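Local coordinates for inactivation-no-after-potential D protein (Drosophila melanogaster, PDB 2QKV) that probably binds the C-terminal tails of signalling partners through a PDZ domain, helping to scaffold the G protein-coupled phototransduction cascade of the fly eye, at residues Ser27-Gly32 against Gly53-Lys58. The protein carries 1 engineered substitution. Sequence-based numbering, arbitrary orientation.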
loop_
_atom_site.group_PDB
_atom_site.type_symbol
_atom_site.label_atom_id
_atom_site.label_comp_id
_atom_site.label_asym_id
_atom_site.label_seq_id
_atom_site.Cartn_x
_atom_site.Cartn_y
_atom_site.Cartn_z
ATOM N N SER A 27 -15.326 -0.547 3.290
ATOM C CA SER A 27 -14.118 0.255 3.487
ATOM C C SER A 27 -12.972 -0.637 3.008
ATOM O O SER A 27 -12.742 -1.704 3.590
ATOM C CB SER A 27 -13.962 0.568 4.978
ATOM O OG SER A 27 -12.758 1.268 5.250
ATOM N N PRO A 28 -12.231 -0.227 1.964
ATOM C CA PRO A 28 -11.141 -1.091 1.499
ATOM C C PRO A 28 -9.898 -1.128 2.372
ATOM O O PRO A 28 -9.551 -0.149 3.025
ATOM C CB PRO A 28 -10.828 -0.532 0.116
ATOM C CG PRO A 28 -11.018 0.957 0.338
ATOM C CD PRO A 28 -12.289 1.018 1.161
ATOM N N ASN A 29 -9.249 -2.283 2.388
ATOM C CA ASN A 29 -7.996 -2.447 3.101
ATOM C C ASN A 29 -7.187 -3.532 2.406
ATOM O O ASN A 29 -7.668 -4.162 1.450
ATOM C CB ASN A 29 -8.210 -2.709 4.609
ATOM C CG ASN A 29 -8.961 -3.982 4.905
ATOM O OD1 ASN A 29 -10.032 -3.959 5.525
ATOM N ND2 ASN A 29 -8.403 -5.099 4.501
ATOM N N GLU A 30 -5.952 -3.751 2.847
ATOM C CA GLU A 30 -5.103 -4.720 2.185
ATOM C C GLU A 30 -5.614 -6.149 2.095
ATOM O O GLU A 30 -5.313 -6.837 1.117
ATOM C CB GLU A 30 -3.705 -4.712 2.807
ATOM C CG GLU A 30 -2.810 -3.571 2.313
ATOM C CD GLU A 30 -2.646 -3.556 0.793
ATOM O OE1 GLU A 30 -2.482 -4.636 0.183
ATOM O OE2 GLU A 30 -2.666 -2.451 0.208
ATOM N N ILE A 31 -6.374 -6.608 3.082
ATOM C CA ILE A 31 -6.853 -7.985 2.991
ATOM C C ILE A 31 -8.271 -8.159 2.450
ATOM O O ILE A 31 -8.666 -9.265 2.117
ATOM C CB ILE A 31 -6.744 -8.763 4.340
ATOM C CG1 ILE A 31 -7.817 -8.328 5.323
ATOM C CG2 ILE A 31 -5.355 -8.578 4.937
ATOM C CD1 ILE A 31 -8.004 -9.342 6.465
ATOM N N GLY A 32 -9.030 -7.078 2.337
ATOM C CA GLY A 32 -10.381 -7.215 1.828
ATOM C C GLY A 32 -11.169 -5.958 2.085
ATOM O O GLY A 32 -10.610 -4.867 2.197
ATOM N N GLY A 53 -17.609 -4.473 11.119
ATOM C CA GLY A 53 -16.218 -4.770 11.410
ATOM C C GLY A 53 -15.723 -6.032 10.732
ATOM O O GLY A 53 -14.514 -6.222 10.596
ATOM N N ASP A 54 -16.631 -6.901 10.306
ATOM C CA ASP A 54 -16.191 -8.117 9.626
ATOM C C ASP A 54 -15.516 -7.701 8.322
ATOM O O ASP A 54 -15.855 -6.665 7.741
ATOM C CB ASP A 54 -17.365 -9.040 9.303
ATOM C CG ASP A 54 -17.917 -9.753 10.528
ATOM O OD1 ASP A 54 -17.267 -9.715 11.596
ATOM O OD2 ASP A 54 -19.004 -10.366 10.390
ATOM N N ILE A 55 -14.564 -8.508 7.855
ATOM C CA ILE A 55 -13.842 -8.202 6.633
ATOM C C ILE A 55 -14.100 -9.271 5.583
ATOM O O ILE A 55 -13.776 -10.448 5.796
ATOM C CB ILE A 55 -12.312 -8.122 6.872
ATOM C CG1 ILE A 55 -12.015 -7.111 7.980
ATOM C CG2 ILE A 55 -11.611 -7.722 5.575
ATOM C CD1 ILE A 55 -10.544 -6.988 8.312
ATOM N N ILE A 56 -14.699 -8.857 4.467
ATOM C CA ILE A 56 -14.982 -9.774 3.368
ATOM C C ILE A 56 -13.672 -9.903 2.590
ATOM O O ILE A 56 -13.136 -8.906 2.091
ATOM C CB ILE A 56 -16.102 -9.202 2.471
ATOM C CG1 ILE A 56 -17.368 -8.995 3.316
ATOM C CG2 ILE A 56 -16.372 -10.150 1.300
ATOM C CD1 ILE A 56 -18.472 -8.156 2.650
ATOM N N THR A 57 -13.179 -11.138 2.471
ATOM C CA THR A 57 -11.898 -11.409 1.817
ATOM C C THR A 57 -11.945 -12.095 0.450
ATOM O O THR A 57 -10.930 -12.153 -0.252
ATOM C CB THR A 57 -10.997 -12.237 2.756
ATOM O OG1 THR A 57 -11.685 -13.444 3.115
ATOM C CG2 THR A 57 -10.705 -11.453 4.023
ATOM N N LYS A 58 -13.101 -12.647 0.093
ATOM C CA LYS A 58 -13.267 -13.281 -1.213
ATOM C C LYS A 58 -14.713 -13.055 -1.641
ATOM O O LYS A 58 -15.625 -13.164 -0.836
ATOM C CB LYS A 58 -12.946 -14.782 -1.163
ATOM C CG LYS A 58 -12.908 -15.425 -2.556
ATOM C CD LYS A 58 -12.327 -16.829 -2.557
ATOM C CE LYS A 58 -10.828 -16.795 -2.312
ATOM N NZ LYS A 58 -10.165 -18.110 -2.580
#
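Ile55 reaches from strand 55-59 toward the turn Asn29-Gly32 and meets Ile31, the two crossing at about a right angle. With chi1 at -55°, Ile55 turns CG1 anti to its carbonyl carbon and leaves CG2 anti to the backbone N, facing Ile31 CG1 at 3.9 Å, while the two CD1 methyls meet tip to tip, also at 3.9 Å. Ile31 holds CG1 in the crowded position between N and carbonyl carbon (chi1 75°), swinging its end over Ile55; branched, apolar chains suit this buried crossing. Asn29 crosses Ile55 obliquely, its CB directed toward strand 55-59. Beneath the isoleucines the backbones close in: Gly32 CA lies 3.2 Å from Ile56 O in a CA-H...O contact. Glycine suits this place: a CB would strike that carbonyl and Ile31's. Thr57 lays its CG2 methyl 3.5 Å from Ile31 O, whereas its OG1 bonds weakly to Glu86 O. The hydrogen bond Asn29 N to Gly32 O (2.9 Å) and a weak one from Gly32 N to Asn29 O close the turn. Pro28 of a second subunit packs on Ile55. This is the hairpin turn linking strands 24-28 and 33-38, packed against strand 55-59 in the antiparallel sheet of a PDZ domain.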